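Local coordinates for alkaline phosphatase (Thermus thermophilus, PDB 7KWD) that dephosphorylates phosphorylated compounds as a homodimeric alkaline phosphatase that binds two zinc ions and one magnesium ion in each subunit, at the interface of chains A and B. Numbering follows the deposited sequence. Chains: chain A/B, Alkaline phosphatase.

The interface of chains A and B. Residues chain A 326, 411, 414-415, 427; chain B 397, 400-401.
The loop of B:Glu397, B:Arg400 and B:Gln401 meets A:Trp411 of helix 406-412, A:Val414 and A:Gly427 of strand 426-428, with B:Arg400 in a helix-like backbone conformation and the backbone of B:Glu397 nearly fully extended. This patch of the homodimer's two-fold interface recurs with the chains exchanged. With chi1 at 170°, CG of B:Arg400 points away from the backbone N, and the chain runs extended to NE, carrying the guanidinium between A:Trp411 and A:Gly427. Its CZ lies 3.7 Å from the centroid of the A:Trp411 six-membered ring, the indole and guanidinium planes 23° apart, a stacked cation-pi contact shifted toward the rim. The opposite guanidinium face rests on A:Gly427, whose CA is 3.7 Å from CZ of B:Arg400. Nearer the backbone, A:Val414 CG2 packs 3.8 Å from B:Arg400 CB, and A:Tyr326 crosses the arginine at about a right angle, its OH 3.6 Å from B:Arg400 CA and hydrogen-bonded to A:Gln415 OE1. B:Glu397 sets CD at the indole edge, in plane; syn lone pairs of its OE1 and OE2 accept B:Arg400 N (2.9 Å) and B:Gln401 N (2.8 Å) respectively, likely steadying the loop. Were A:Trp411 replaced by an alanine, the guanidinium would probably lose its aromatic mate and turn more freely, and B:Glu397 CG its ring-edge packing. A water links the subunits, 2.7 Å from B:Glu397 OE1 and 2.6 Å from the backbone O of A:Gln415.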
# COMPACT_ATOMS: atom_id res chain seq x y z
N TYR A 326 -12.16 -0.08 2.76
CA TYR A 326 -12.26 1.37 2.77
C TYR A 326 -13.32 1.84 3.76
O TYR A 326 -14.17 1.07 4.20
CB TYR A 326 -12.56 1.92 1.36
CG TYR A 326 -13.88 1.47 0.77
CD1 TYR A 326 -15.08 2.03 1.18
CD2 TYR A 326 -13.91 0.50 -0.24
CE1 TYR A 326 -16.30 1.60 0.63
CE2 TYR A 326 -15.10 0.08 -0.79
CZ TYR A 326 -16.30 0.64 -0.35
OH TYR A 326 -17.48 0.19 -0.91
N TRP A 411 -17.77 -5.04 -9.59
CA TRP A 411 -18.61 -3.86 -9.53
C TRP A 411 -20.08 -4.22 -9.43
O TRP A 411 -20.85 -3.47 -8.82
CB TRP A 411 -18.36 -2.99 -10.76
CG TRP A 411 -17.21 -2.06 -10.61
CD1 TRP A 411 -15.96 -2.20 -11.14
CD2 TRP A 411 -17.20 -0.83 -9.88
NE1 TRP A 411 -15.17 -1.13 -10.79
CE2 TRP A 411 -15.92 -0.28 -10.01
CE3 TRP A 411 -18.15 -0.14 -9.13
CZ2 TRP A 411 -15.56 0.93 -9.42
CZ3 TRP A 411 -17.80 1.05 -8.54
CH2 TRP A 411 -16.52 1.57 -8.68
N VAL A 414 -20.97 -4.34 -5.73
CA VAL A 414 -20.48 -3.23 -4.94
C VAL A 414 -21.44 -2.95 -3.79
O VAL A 414 -22.65 -3.20 -3.88
CB VAL A 414 -20.30 -1.99 -5.84
CG1 VAL A 414 -21.65 -1.56 -6.40
CG2 VAL A 414 -19.71 -0.82 -5.11
N GLN A 415 -20.88 -2.47 -2.69
CA GLN A 415 -21.64 -1.89 -1.60
C GLN A 415 -22.67 -0.89 -2.10
O GLN A 415 -22.37 -0.01 -2.91
CB GLN A 415 -20.67 -1.18 -0.64
CG GLN A 415 -21.27 -0.70 0.70
CD GLN A 415 -20.41 0.35 1.40
OE1 GLN A 415 -19.20 0.47 1.14
NE2 GLN A 415 -21.02 1.12 2.29
N GLY A 427 -12.73 -1.98 -2.31
CA GLY A 427 -12.65 -1.53 -3.68
C GLY A 427 -11.25 -1.76 -4.24
O GLY A 427 -10.35 -2.22 -3.54
N GLU B 397 -20.86 5.35 -9.42
CA GLU B 397 -21.74 5.29 -8.26
C GLU B 397 -21.12 6.17 -7.17
O GLU B 397 -20.13 6.87 -7.40
CB GLU B 397 -21.98 3.86 -7.78
CG GLU B 397 -20.74 3.02 -7.57
CD GLU B 397 -20.09 3.34 -6.26
OE1 GLU B 397 -20.70 3.02 -5.22
OE2 GLU B 397 -19.01 3.97 -6.29
N ARG B 400 -18.90 3.35 -2.97
CA ARG B 400 -17.48 3.04 -3.10
C ARG B 400 -16.70 4.29 -3.43
O ARG B 400 -15.70 4.62 -2.78
CB ARG B 400 -17.29 1.96 -4.16
CG ARG B 400 -15.81 1.69 -4.57
CD ARG B 400 -15.68 0.34 -5.28
NE ARG B 400 -14.58 0.31 -6.24
CZ ARG B 400 -14.25 -0.77 -6.96
NH1 ARG B 400 -14.94 -1.88 -6.81
NH2 ARG B 400 -13.23 -0.73 -7.81
N GLN B 401 -17.19 5.06 -4.41
CA GLN B 401 -16.66 6.38 -4.72
C GLN B 401 -17.51 7.41 -3.98
O GLN B 401 -18.37 8.09 -4.56
CB GLN B 401 -16.66 6.61 -6.23
CG GLN B 401 -15.92 5.49 -6.98
CD GLN B 401 -14.38 5.68 -7.03
OE1 GLN B 401 -13.71 4.93 -7.72
NE2 GLN B 401 -13.84 6.66 -6.29
O HOH W 1 -22.96 1.66 -4.85